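Cell division control protein Cdc48 (Mycobacterium smegmatis, PDB 5E7P) probably hydrolyses ATP as a member of the AAA ATPase family, and holds ADP in two separate nucleotide pockets of one chain. Local coordinates at residues R246-E251 against P262-L267; A350-A355 against V361-T366; T395-L400 against H421-V426; G480-D485 against K532-R537; M702-R707 against A716-K721. All blocks are in the same frame, centred on the assembly; numbering follows the deposited sequence.

Contact 1 of 5, residues R246-E251 against P262-L267; sequences RLSLDE and PHLGVL
With chi1 at 179°, S248 swings OG away from its own backbone N and out toward P262; L264, its CG likewise trans to N (chi1 -176°), carries CD2 toward the same serine. S248 OG donates to P262 O over 2.6 Å and meets that carbonyl almost head-on (C=O...OG 166°). L264 CB lies 3.6 Å from S248 OG, and L264 CD2 4.0 Å from S248 CB, so the hydroxyl has the carbonyl at its tip and L264 CB beside it. The contact ties the last turn of helix 237-249 to the residues leading into strand 265-269, an inner strand of the sheet in the first AAA module. L264 also rests on W244 and L245 of the same helix and pairs through its backbone with F363. The buried hydroxyl of S248 is thus satisfied by a main-chain acceptor, P262 O, which makes a direct side-chain to main-chain tie between the helix end and the loop.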
# COMPACT_ATOMS: atom_id res chain seq x y z
N ARG A 246 -19.59 -17.05 -14.54
CA ARG A 246 -20.72 -17.46 -15.37
C ARG A 246 -20.45 -18.77 -16.10
O ARG A 246 -21.32 -19.63 -16.18
CB ARG A 246 -21.11 -16.34 -16.33
CG ARG A 246 -21.58 -15.08 -15.61
CD ARG A 246 -22.27 -14.09 -16.53
NE ARG A 246 -22.85 -13.00 -15.74
CZ ARG A 246 -24.05 -13.04 -15.18
NH1 ARG A 246 -24.82 -14.12 -15.32
NH2 ARG A 246 -24.50 -12.01 -14.48
N LEU A 247 -19.23 -18.93 -16.61
CA LEU A 247 -18.85 -20.16 -17.28
C LEU A 247 -18.89 -21.34 -16.31
O LEU A 247 -19.39 -22.42 -16.64
CB LEU A 247 -17.45 -20.04 -17.88
CG LEU A 247 -17.32 -19.14 -19.11
CD1 LEU A 247 -15.86 -19.03 -19.51
CD2 LEU A 247 -18.16 -19.67 -20.26
N SER A 248 -18.36 -21.13 -15.11
CA SER A 248 -18.32 -22.19 -14.11
C SER A 248 -19.70 -22.55 -13.58
O SER A 248 -20.05 -23.73 -13.49
CB SER A 248 -17.41 -21.78 -12.95
OG SER A 248 -17.38 -22.80 -11.96
N LEU A 249 -20.50 -21.54 -13.25
CA LEU A 249 -21.77 -21.76 -12.56
C LEU A 249 -22.98 -21.86 -13.49
O LEU A 249 -23.93 -22.58 -13.18
CB LEU A 249 -22.01 -20.67 -11.52
CG LEU A 249 -20.98 -20.55 -10.40
CD1 LEU A 249 -21.38 -19.47 -9.41
CD2 LEU A 249 -20.79 -21.89 -9.70
N ASP A 250 -22.96 -21.14 -14.61
CA ASP A 250 -24.14 -21.04 -15.47
C ASP A 250 -24.05 -21.81 -16.79
O ASP A 250 -25.06 -22.32 -17.28
CB ASP A 250 -24.49 -19.58 -15.73
CG ASP A 250 -24.82 -18.83 -14.46
OD1 ASP A 250 -25.22 -19.48 -13.48
OD2 ASP A 250 -24.68 -17.58 -14.44
N GLU A 251 -22.85 -21.89 -17.36
CA GLU A 251 -22.67 -22.57 -18.64
C GLU A 251 -21.59 -23.65 -18.56
O GLU A 251 -20.58 -23.57 -19.26
CB GLU A 251 -22.31 -21.56 -19.73
CG GLU A 251 -23.23 -20.34 -19.76
CD GLU A 251 -22.64 -19.18 -20.55
OE1 GLU A 251 -22.00 -19.43 -21.59
OE2 GLU A 251 -22.80 -18.02 -20.10
N PRO A 262 -14.65 -27.52 -14.60
CA PRO A 262 -15.85 -26.78 -14.18
C PRO A 262 -15.65 -26.03 -12.86
O PRO A 262 -16.39 -25.09 -12.57
CB PRO A 262 -16.89 -27.88 -14.00
CG PRO A 262 -16.08 -29.07 -13.60
CD PRO A 262 -14.79 -28.97 -14.37
N HIS A 263 -14.66 -26.44 -12.07
CA HIS A 263 -14.41 -25.83 -10.77
C HIS A 263 -13.78 -24.44 -10.91
O HIS A 263 -13.15 -24.12 -11.92
CB HIS A 263 -13.52 -26.73 -9.92
CG HIS A 263 -14.01 -28.14 -9.82
ND1 HIS A 263 -15.31 -28.45 -9.49
CD2 HIS A 263 -13.38 -29.32 -10.01
CE1 HIS A 263 -15.46 -29.76 -9.48
NE2 HIS A 263 -14.31 -30.31 -9.79
N LEU A 264 -13.96 -23.61 -9.89
CA LEU A 264 -13.45 -22.25 -9.93
C LEU A 264 -12.99 -21.74 -8.57
O LEU A 264 -13.78 -21.62 -7.63
CB LEU A 264 -14.51 -21.30 -10.50
CG LEU A 264 -14.06 -19.85 -10.67
CD1 LEU A 264 -12.91 -19.77 -11.66
CD2 LEU A 264 -15.23 -18.98 -11.13
N GLY A 265 -11.69 -21.45 -8.47
CA GLY A 265 -11.12 -20.85 -7.28
C GLY A 265 -10.30 -19.64 -7.69
O GLY A 265 -9.41 -19.76 -8.53
N VAL A 266 -10.60 -18.49 -7.11
CA VAL A 266 -9.94 -17.25 -7.52
C VAL A 266 -9.34 -16.48 -6.35
O VAL A 266 -10.01 -16.24 -5.35
CB VAL A 266 -10.93 -16.31 -8.26
CG1 VAL A 266 -10.21 -15.08 -8.79
CG2 VAL A 266 -11.62 -17.05 -9.39
N LEU A 267 -8.08 -16.09 -6.49
CA LEU A 267 -7.44 -15.19 -5.53
C LEU A 267 -7.30 -13.79 -6.11
O LEU A 267 -6.56 -13.57 -7.07
CB LEU A 267 -6.07 -15.72 -5.10
CG LEU A 267 -5.33 -14.86 -4.07
CD1 LEU A 267 -6.13 -14.72 -2.78
CD2 LEU A 267 -3.94 -15.40 -3.79
O HOH W 1 -18.70 -25.34 -14.72

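Contact 2 of 5, residues A350-A355 against V361-T366; sequences AELRKA and VAFIAT
L352 packs on F363 within a beta-alpha-beta unit, in which helix 344-356 connects strand 321-326 to its parallel neighbour 361-366 in the sheet of the first AAA module. Both leucine methyls reach the outer rim of the phenyl ring: L352 CD1 comes to 3.7 Å from F363 CZ, and L352 CD2 to 4.0 Å from F363 CE1, the two side chains meeting at a slant. F363 CG stands opposite the backbone N (chi1 176°), which sends the ring off the strand toward the helix. The same leucine also packs on L323 and I325 of strand 321-326, so it bridges both strands of the unit. A second, looser apolar pair, A355 with V361, lies where the chain turns back from helix to strand, and A355 touches V313 of helix 302-319 as well. Backbone bonding runs along the helix, A355 N to E351 O, and from F363 to L264 and V266 on the neighbouring strand side. At the turn end, the carbonyl oxygen A355 O faces a methyl, V361 CG1, at 3.3 Å.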
# COMPACT_ATOMS: atom_id res chain seq x y z
N ALA A 350 -8.27 -28.27 3.62
CA ALA A 350 -9.02 -29.47 3.24
C ALA A 350 -10.50 -29.16 3.09
O ALA A 350 -11.17 -29.72 2.22
CB ALA A 350 -8.80 -30.57 4.25
N GLU A 351 -11.01 -28.27 3.94
CA GLU A 351 -12.40 -27.84 3.85
C GLU A 351 -12.66 -27.01 2.59
O GLU A 351 -13.65 -27.23 1.89
CB GLU A 351 -12.81 -27.06 5.10
CG GLU A 351 -13.09 -27.93 6.31
CD GLU A 351 -14.23 -28.91 6.08
OE1 GLU A 351 -15.31 -28.49 5.62
OE2 GLU A 351 -14.04 -30.12 6.35
N LEU A 352 -11.77 -26.06 2.32
CA LEU A 352 -11.86 -25.24 1.11
C LEU A 352 -11.79 -26.11 -0.14
O LEU A 352 -12.56 -25.93 -1.08
CB LEU A 352 -10.73 -24.20 1.07
CG LEU A 352 -10.67 -23.12 2.14
CD1 LEU A 352 -9.57 -22.12 1.83
CD2 LEU A 352 -12.02 -22.42 2.30
N ARG A 353 -10.85 -27.05 -0.14
CA ARG A 353 -10.67 -27.97 -1.26
C ARG A 353 -11.94 -28.78 -1.51
O ARG A 353 -12.32 -29.04 -2.65
CB ARG A 353 -9.48 -28.90 -0.98
CG ARG A 353 -8.98 -29.66 -2.19
CD ARG A 353 -7.71 -30.43 -1.87
NE ARG A 353 -6.64 -29.56 -1.41
CZ ARG A 353 -6.13 -29.58 -0.18
NH1 ARG A 353 -6.59 -30.44 0.71
NH2 ARG A 353 -5.15 -28.74 0.15
N LYS A 354 -12.60 -29.17 -0.42
CA LYS A 354 -13.87 -29.87 -0.49
C LYS A 354 -14.94 -28.99 -1.12
O LYS A 354 -15.79 -29.46 -1.88
CB LYS A 354 -14.31 -30.31 0.91
CG LYS A 354 -15.77 -30.69 1.04
CD LYS A 354 -16.14 -30.95 2.50
CE LYS A 354 -17.65 -31.05 2.69
NZ LYS A 354 -18.25 -32.15 1.89
N ALA A 355 -14.89 -27.70 -0.81
CA ALA A 355 -15.85 -26.74 -1.36
C ALA A 355 -15.65 -26.54 -2.86
O ALA A 355 -16.61 -26.55 -3.63
CB ALA A 355 -15.76 -25.41 -0.63
N VAL A 361 -20.59 -24.71 -6.81
CA VAL A 361 -19.90 -23.91 -5.81
C VAL A 361 -18.62 -23.29 -6.37
O VAL A 361 -17.83 -23.96 -7.03
CB VAL A 361 -19.55 -24.75 -4.56
CG1 VAL A 361 -18.65 -23.96 -3.61
CG2 VAL A 361 -20.81 -25.20 -3.84
N ALA A 362 -18.43 -21.99 -6.12
CA ALA A 362 -17.21 -21.31 -6.52
C ALA A 362 -16.54 -20.65 -5.32
O ALA A 362 -17.22 -20.27 -4.36
CB ALA A 362 -17.50 -20.28 -7.61
N PHE A 363 -15.22 -20.51 -5.37
CA PHE A 363 -14.47 -19.96 -4.25
C PHE A 363 -13.67 -18.72 -4.66
O PHE A 363 -12.86 -18.77 -5.59
CB PHE A 363 -13.54 -21.02 -3.65
CG PHE A 363 -12.65 -20.51 -2.56
CD1 PHE A 363 -13.19 -19.97 -1.40
CD2 PHE A 363 -11.27 -20.59 -2.68
CE1 PHE A 363 -12.37 -19.51 -0.39
CE2 PHE A 363 -10.45 -20.13 -1.66
CZ PHE A 363 -11.00 -19.59 -0.52
N ILE A 364 -13.91 -17.62 -3.96
CA ILE A 364 -13.17 -16.39 -4.19
C ILE A 364 -12.60 -15.84 -2.89
O ILE A 364 -13.31 -15.71 -1.90
CB ILE A 364 -14.05 -15.29 -4.83
CG1 ILE A 364 -14.64 -15.78 -6.15
CG2 ILE A 364 -13.25 -14.02 -5.04
CD1 ILE A 364 -15.63 -14.81 -6.76
N ALA A 365 -11.30 -15.53 -2.89
CA ALA A 365 -10.66 -14.94 -1.73
C ALA A 365 -9.86 -13.70 -2.13
O ALA A 365 -9.35 -13.61 -3.25
CB ALA A 365 -9.77 -15.95 -1.05
N THR A 366 -9.76 -12.75 -1.21
CA THR A 366 -8.98 -11.54 -1.45
C THR A 366 -7.76 -11.48 -0.53
O THR A 366 -7.72 -12.12 0.52
CB THR A 366 -9.82 -10.27 -1.27
OG1 THR A 366 -10.33 -10.22 0.07
CG2 THR A 366 -10.98 -10.23 -2.26

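Contact 3 of 5, residues T395-L400 against H421-V426; sequences TARRSL and HTPGFV
R397 and T422 make the dense part of this contact, with the arginine bent at chi3 (-65°) so that its guanidinium lies flat along the loop. One face of that group is covered by T422 O, 2.9 Å above the plane and off-centre, and by P423 CA, which approaches R397 CZ to 3.7 Å. R397 NH2 donates to A419 O, and T422 OG1 is bonded to I418 O and A419 O at the end of helix 415-420. Helix 394-404 and the link between helices 415-420 and 427-448 probably belong to the small helical subdomain that follows the RecA-like core in AAA modules; M403 and L404 at one end, V427 and A428 at the other, line the first ADP pocket. The link contains a type II beta turn from T422 to F425, closed by F425 N to T422 O (3.3 Å), with T422 CB lying over one face of the F425 ring. The other side is looser. P423 is exposed, its CB coming no nearer than 4.2 Å to R397 NH2, and water 2 donates to F425 O but bonds only weakly to R397 NH1.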
# COMPACT_ATOMS: atom_id res chain seq x y z
N THR A 395 -8.08 10.04 -13.74
CA THR A 395 -9.42 9.92 -14.32
C THR A 395 -10.30 9.01 -13.47
O THR A 395 -11.43 9.36 -13.13
CB THR A 395 -9.36 9.36 -15.75
OG1 THR A 395 -8.50 10.18 -16.55
CG2 THR A 395 -10.75 9.35 -16.36
N ALA A 396 -9.77 7.84 -13.13
CA ALA A 396 -10.50 6.88 -12.30
C ALA A 396 -10.82 7.46 -10.93
O ALA A 396 -11.89 7.21 -10.37
CB ALA A 396 -9.71 5.59 -12.16
N ARG A 397 -9.90 8.26 -10.38
CA ARG A 397 -10.12 8.89 -9.09
C ARG A 397 -11.28 9.88 -9.13
O ARG A 397 -12.06 9.96 -8.18
CB ARG A 397 -8.84 9.56 -8.57
CG ARG A 397 -7.72 8.58 -8.24
CD ARG A 397 -6.65 9.21 -7.36
NE ARG A 397 -5.92 10.29 -8.02
CZ ARG A 397 -4.88 10.12 -8.82
NH1 ARG A 397 -4.44 8.90 -9.09
NH2 ARG A 397 -4.28 11.16 -9.37
N ARG A 398 -11.40 10.62 -10.22
CA ARG A 398 -12.51 11.55 -10.38
C ARG A 398 -13.83 10.79 -10.47
O ARG A 398 -14.84 11.24 -9.94
CB ARG A 398 -12.31 12.45 -11.60
CG ARG A 398 -13.49 13.37 -11.87
CD ARG A 398 -13.11 14.58 -12.70
NE ARG A 398 -14.24 15.48 -12.88
CZ ARG A 398 -14.15 16.71 -13.37
NH1 ARG A 398 -12.97 17.20 -13.72
NH2 ARG A 398 -15.24 17.46 -13.49
N SER A 399 -13.80 9.65 -11.15
CA SER A 399 -14.98 8.79 -11.25
C SER A 399 -15.42 8.30 -9.87
O SER A 399 -16.61 8.25 -9.56
CB SER A 399 -14.71 7.59 -12.15
OG SER A 399 -14.60 7.98 -13.51
N LEU A 400 -14.44 7.95 -9.04
CA LEU A 400 -14.72 7.48 -7.69
C LEU A 400 -15.31 8.58 -6.81
O LEU A 400 -16.26 8.34 -6.06
CB LEU A 400 -13.46 6.89 -7.06
CG LEU A 400 -12.95 5.60 -7.70
CD1 LEU A 400 -11.60 5.21 -7.13
CD2 LEU A 400 -13.96 4.48 -7.51
N HIS A 421 -4.61 15.84 -7.37
CA HIS A 421 -3.77 16.02 -6.20
C HIS A 421 -3.83 14.86 -5.22
O HIS A 421 -3.47 15.00 -4.05
CB HIS A 421 -4.10 17.34 -5.50
CG HIS A 421 -3.57 18.55 -6.20
ND1 HIS A 421 -3.96 18.90 -7.48
CD2 HIS A 421 -2.68 19.49 -5.82
CE1 HIS A 421 -3.33 20.00 -7.85
NE2 HIS A 421 -2.55 20.38 -6.86
N THR A 422 -4.28 13.71 -5.70
CA THR A 422 -4.31 12.51 -4.88
C THR A 422 -3.68 11.28 -5.54
O THR A 422 -4.29 10.21 -5.55
CB THR A 422 -5.75 12.13 -4.46
OG1 THR A 422 -6.59 12.07 -5.62
CG2 THR A 422 -6.31 13.15 -3.48
N PRO A 423 -2.46 11.41 -6.10
CA PRO A 423 -1.89 10.17 -6.64
C PRO A 423 -1.51 9.23 -5.50
O PRO A 423 -1.20 9.69 -4.40
CB PRO A 423 -0.64 10.66 -7.37
CG PRO A 423 -0.23 11.88 -6.61
CD PRO A 423 -1.51 12.53 -6.16
N GLY A 424 -1.54 7.93 -5.76
CA GLY A 424 -1.27 6.94 -4.73
C GLY A 424 -2.46 6.68 -3.83
O GLY A 424 -2.38 5.85 -2.92
N PHE A 425 -3.56 7.39 -4.08
CA PHE A 425 -4.78 7.20 -3.30
C PHE A 425 -5.62 6.03 -3.81
O PHE A 425 -5.54 5.67 -4.99
CB PHE A 425 -5.63 8.48 -3.33
CG PHE A 425 -5.29 9.45 -2.25
CD1 PHE A 425 -4.01 9.99 -2.15
CD2 PHE A 425 -6.25 9.86 -1.34
CE1 PHE A 425 -3.71 10.91 -1.16
CE2 PHE A 425 -5.95 10.77 -0.35
CZ PHE A 425 -4.67 11.29 -0.26
N VAL A 426 -6.41 5.45 -2.92
CA VAL A 426 -7.38 4.43 -3.30
C VAL A 426 -8.77 4.90 -2.89
O VAL A 426 -8.91 5.95 -2.25
CB VAL A 426 -7.08 3.07 -2.65
CG1 VAL A 426 -5.72 2.57 -3.09
CG2 VAL A 426 -7.15 3.18 -1.13
O HOH W 2 -4.16 6.15 -7.12

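Contact 4 of 5, residues G480-D485 against K532-R537; sequences GSVTLD and KTFVVR. With ADP (adenosine-5'-diphosphate), chain D.
V482 and F534 meet at a slant, the valine's CG1 methyl pressing on the distal rim of the ring at 3.5 Å from F534 CE1, with V482 CG2 beside it at 3.8 Å from the same atom. With CG trans to its backbone N (chi1 -168°), F534 carries its ring out from the start of helix 534-539 to the nucleotide, and one ring face lies over the ribose of ADP, with C2' above its centre. F534 CD2 also comes 3.6 Å from adenine C4. The helix follows the P-loop of the second AAA module, whose lysine is K532: F534 N donates to ADP O2A over 2.7 Å, and T533 N adds a weak bond to the same oxygen. Farther along the helix, L484 CD2 sits 4.4 Å from V535 CG2. R537 packs its CB against that of V482, while its guanidinium leads away to a salt bridge with E476 and has T533 CG2 over one face. V482 O and R537 O lie side by side as two acceptors; S541 OG is placed to bond either, one at a time, and water 3 donates to R537 O (2.9 Å) while accepting from G480 N and V482 N. The chemistry is therefore split: apolar carbons flank the ribose and base, main-chain N-H groups of T533 and F534 reach the alpha-phosphate, and a hydroxyl and a water stitch the loop to the helix.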
# COMPACT_ATOMS: atom_id res chain seq x y z
N GLY A 480 2.19 2.96 -4.80
CA GLY A 480 1.55 4.26 -4.60
C GLY A 480 2.24 5.13 -3.57
O GLY A 480 1.94 6.32 -3.46
N SER A 481 3.16 4.54 -2.81
CA SER A 481 3.88 5.28 -1.78
C SER A 481 4.89 6.24 -2.39
O SER A 481 5.21 7.27 -1.81
CB SER A 481 4.58 4.33 -0.80
OG SER A 481 5.65 3.65 -1.43
N VAL A 482 5.38 5.89 -3.58
CA VAL A 482 6.34 6.73 -4.28
C VAL A 482 5.77 7.21 -5.61
O VAL A 482 5.25 6.41 -6.39
CB VAL A 482 7.65 5.96 -4.56
CG1 VAL A 482 8.64 6.86 -5.29
CG2 VAL A 482 8.25 5.44 -3.27
N THR A 483 5.87 8.51 -5.86
CA THR A 483 5.47 9.07 -7.14
C THR A 483 6.67 9.74 -7.81
O THR A 483 7.69 9.97 -7.17
CB THR A 483 4.34 10.11 -6.98
OG1 THR A 483 4.89 11.34 -6.48
CG2 THR A 483 3.28 9.60 -6.02
N LEU A 484 6.54 10.04 -9.10
CA LEU A 484 7.66 10.61 -9.87
C LEU A 484 8.16 11.94 -9.32
O LEU A 484 9.31 12.32 -9.55
CB LEU A 484 7.28 10.76 -11.35
CG LEU A 484 7.25 9.46 -12.16
CD1 LEU A 484 6.81 9.73 -13.59
CD2 LEU A 484 8.61 8.78 -12.14
N ASP A 485 7.30 12.65 -8.59
CA ASP A 485 7.67 13.93 -7.99
C ASP A 485 8.66 13.73 -6.84
O ASP A 485 9.52 14.58 -6.60
CB ASP A 485 6.43 14.68 -7.49
N LYS A 532 17.60 3.08 -9.52
CA LYS A 532 17.11 2.12 -10.50
C LYS A 532 15.87 1.38 -10.01
O LYS A 532 15.00 1.03 -10.80
CB LYS A 532 18.21 1.13 -10.90
CG LYS A 532 19.07 0.66 -9.74
CD LYS A 532 19.86 -0.58 -10.11
CE LYS A 532 18.96 -1.81 -10.13
NZ LYS A 532 18.47 -2.16 -8.76
N THR A 533 15.78 1.15 -8.71
CA THR A 533 14.58 0.56 -8.12
C THR A 533 13.56 1.65 -7.76
O THR A 533 12.36 1.51 -7.99
CB THR A 533 14.91 -0.30 -6.88
OG1 THR A 533 15.58 -1.49 -7.30
CG2 THR A 533 13.65 -0.68 -6.13
N PHE A 534 14.07 2.74 -7.19
CA PHE A 534 13.24 3.86 -6.75
C PHE A 534 12.35 4.41 -7.86
O PHE A 534 11.17 4.66 -7.65
CB PHE A 534 14.14 4.97 -6.19
CG PHE A 534 13.39 6.03 -5.44
CD1 PHE A 534 12.46 5.70 -4.47
CD2 PHE A 534 13.64 7.37 -5.69
CE1 PHE A 534 11.78 6.68 -3.78
CE2 PHE A 534 12.97 8.36 -5.00
CZ PHE A 534 12.03 8.01 -4.05
N VAL A 535 12.93 4.59 -9.04
CA VAL A 535 12.19 5.16 -10.16
C VAL A 535 11.11 4.21 -10.71
O VAL A 535 10.08 4.66 -11.21
CB VAL A 535 13.14 5.63 -11.29
CG1 VAL A 535 13.72 4.45 -12.05
CG2 VAL A 535 12.41 6.58 -12.23
N VAL A 536 11.34 2.91 -10.59
CA VAL A 536 10.36 1.92 -11.04
C VAL A 536 9.13 1.96 -10.15
O VAL A 536 8.00 1.86 -10.63
CB VAL A 536 10.95 0.49 -11.03
CG1 VAL A 536 9.88 -0.53 -11.35
CG2 VAL A 536 12.08 0.38 -12.02
N ARG A 537 9.35 2.12 -8.85
CA ARG A 537 8.25 2.21 -7.89
C ARG A 537 7.44 3.49 -8.10
O ARG A 537 6.23 3.51 -7.91
CB ARG A 537 8.77 2.14 -6.46
CG ARG A 537 9.19 0.74 -6.04
CD ARG A 537 9.96 0.78 -4.74
NE ARG A 537 10.29 -0.55 -4.23
CZ ARG A 537 11.13 -0.78 -3.22
NH1 ARG A 537 11.38 -2.01 -2.82
NH2 ARG A 537 11.72 0.25 -2.62
PB ADP D . 19.53 0.21 -5.40
O1B ADP D . 20.48 0.45 -4.25
O2B ADP D . 19.01 -1.21 -5.45
O3B ADP D . 20.02 0.73 -6.73
PA ADP D . 17.95 2.60 -5.47
O1A ADP D . 19.10 3.09 -6.31
O2A ADP D . 16.54 2.67 -6.00
O3A ADP D . 18.22 1.08 -5.00
O5' ADP D . 17.95 3.45 -4.10
C5' ADP D . 16.91 3.33 -3.14
C4' ADP D . 16.88 4.58 -2.27
O4' ADP D . 17.77 5.57 -2.78
C3' ADP D . 15.50 5.20 -2.24
O3' ADP D . 14.82 4.89 -1.02
C2' ADP D . 15.72 6.70 -2.35
O2' ADP D . 15.47 7.33 -1.09
C1' ADP D . 17.19 6.88 -2.73
N9 ADP D . 17.24 7.50 -4.07
C8 ADP D . 17.76 6.92 -5.17
N7 ADP D . 17.65 7.74 -6.25
C5 ADP D . 17.04 8.86 -5.85
C6 ADP D . 16.62 10.13 -6.48
N6 ADP D . 16.84 10.35 -7.80
N1 ADP D . 16.02 11.06 -5.71
C2 ADP D . 15.80 10.84 -4.40
N3 ADP D . 16.15 9.71 -3.75
C4 ADP D . 16.77 8.70 -4.41
O HOH W 3 5.08 3.41 -5.23

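Contact 5 of 5, residues M702-R707 against A716-K721; sequences MTAMRR and AADVAK
D718 reaches from helix 716-725 to helix 690-707 and ends in the grip of R707. At its root, D718 CB lies 4.1 Å from the methyl T703 CG2. Its CG is turned away from its own carbonyl carbon (chi1 -64°), which sets the carboxylate across the gap between the helices. OD1 accepts from R707 NE over 2.9 Å. OD2 accepts from R707 NH2 over 2.8 Å, touches A704 CB at 3.3 Å, and also takes a hydrogen bond from T715 N just ahead of its helix. Each oxygen uses its syn lone pair, and the guanidinium and carboxylate planes are only 9° apart, so this is a side-on, two-bond salt bridge. The bend of the arginine chain at chi3 brings NE, as well as NH2, round to the acid. Both segments belong to the AAA+ lid of the second module; their axes approach to 9.1 Å, with N-to-C directions 120° apart, and T703 and D718 carry the nearest CA atoms. On the other flank T703 CG2 meets K721 CD at 3.8 Å, the lysine running fully extended across it, while T703 OG1 bonds back to E699 O within its own helix. Away from this interface, M702 and M705 pack on strand 22-28 and helix 44-50 of the N-terminal domain.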
# COMPACT_ATOMS: atom_id res chain seq x y z
N MET A 702 20.36 17.45 10.52
CA MET A 702 20.50 16.94 11.88
C MET A 702 21.65 17.62 12.61
O MET A 702 21.56 17.93 13.80
CB MET A 702 20.69 15.42 11.87
CG MET A 702 20.94 14.81 13.24
SD MET A 702 19.57 15.03 14.39
CE MET A 702 18.57 13.58 14.03
N THR A 703 22.75 17.86 11.89
CA THR A 703 23.89 18.57 12.45
C THR A 703 23.49 19.97 12.89
O THR A 703 23.94 20.46 13.93
CB THR A 703 25.06 18.65 11.43
OG1 THR A 703 25.56 17.33 11.17
CG2 THR A 703 26.19 19.50 11.97
N ALA A 704 22.62 20.61 12.11
CA ALA A 704 22.16 21.96 12.42
C ALA A 704 21.18 21.98 13.59
O ALA A 704 21.24 22.87 14.44
CB ALA A 704 21.54 22.59 11.20
N MET A 705 20.28 21.00 13.64
CA MET A 705 19.30 20.91 14.71
C MET A 705 19.97 20.67 16.06
O MET A 705 19.58 21.27 17.07
CB MET A 705 18.28 19.80 14.42
CG MET A 705 17.40 20.05 13.20
SD MET A 705 16.19 21.36 13.44
CE MET A 705 15.06 20.59 14.59
N ARG A 706 20.97 19.81 16.08
CA ARG A 706 21.70 19.51 17.31
C ARG A 706 22.57 20.68 17.75
O ARG A 706 22.71 20.94 18.95
CB ARG A 706 22.55 18.24 17.16
CG ARG A 706 21.76 16.96 16.94
CD ARG A 706 22.63 15.75 17.22
NE ARG A 706 22.03 14.50 16.76
CZ ARG A 706 21.05 13.86 17.38
NH1 ARG A 706 20.57 12.73 16.89
NH2 ARG A 706 20.54 14.36 18.50
N ARG A 707 23.16 21.37 16.78
CA ARG A 707 24.03 22.51 17.06
C ARG A 707 23.26 23.62 17.78
O ARG A 707 23.62 24.02 18.89
CB ARG A 707 24.66 23.06 15.78
CG ARG A 707 25.46 24.33 15.99
CD ARG A 707 26.09 24.83 14.70
NE ARG A 707 25.12 24.88 13.61
CZ ARG A 707 24.16 25.78 13.49
NH1 ARG A 707 24.00 26.72 14.41
NH2 ARG A 707 23.33 25.73 12.45
N ALA A 716 27.16 26.37 6.20
CA ALA A 716 28.19 25.72 5.39
C ALA A 716 29.03 24.79 6.25
O ALA A 716 29.50 23.75 5.79
CB ALA A 716 29.06 26.76 4.72
N ALA A 717 29.21 25.16 7.52
CA ALA A 717 29.97 24.34 8.46
C ALA A 717 29.21 23.06 8.78
O ALA A 717 29.81 22.00 8.97
CB ALA A 717 30.27 25.13 9.73
N ASP A 718 27.88 23.17 8.86
CA ASP A 718 27.03 22.02 9.11
C ASP A 718 27.20 20.99 7.99
O ASP A 718 27.30 19.79 8.25
CB ASP A 718 25.56 22.44 9.20
CG ASP A 718 25.30 23.35 10.39
OD1 ASP A 718 26.04 23.26 11.39
OD2 ASP A 718 24.34 24.16 10.31
N VAL A 719 27.24 21.47 6.76
CA VAL A 719 27.43 20.60 5.61
C VAL A 719 28.84 20.02 5.61
O VAL A 719 29.03 18.83 5.32
CB VAL A 719 27.17 21.35 4.29
CG1 VAL A 719 27.43 20.45 3.10
CG2 VAL A 719 25.75 21.89 4.26
N ALA A 720 29.82 20.85 5.94
CA ALA A 720 31.21 20.42 6.00
C ALA A 720 31.42 19.30 7.01
O ALA A 720 32.16 18.36 6.76
CB ALA A 720 32.11 21.61 6.32
N LYS A 721 30.75 19.42 8.16
CA LYS A 721 30.82 18.38 9.18
C LYS A 721 30.09 17.12 8.73
O LYS A 721 30.57 16.01 8.95
CB LYS A 721 30.22 18.89 10.50
CG LYS A 721 30.28 17.87 11.62
CD LYS A 721 29.70 18.42 12.91
CE LYS A 721 29.78 17.40 14.03
NZ LYS A 721 29.22 17.92 15.31

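Contacts 1 and 2 share a sheet: strands 265-269 and 361-366 are neighbours in it, and V266 N probably bonds to F363 O across them. Contact 2 is fully buried and wholly apolar between side chains; contact 1, where the chain enters its strand, relies on a serine hydroxyl and a carbonyl. Contacts 3 and 4 touch near the chain's centre through P423 CG and T483 CG2, so the link before helix 427-448, which leads into the first ADP pocket, meets the loop backing the second. Contact 5 lies 64 Å from contact 1, centre to centre, on the opposite side of the chain, and its partly exposed helices are joined mainly by charge.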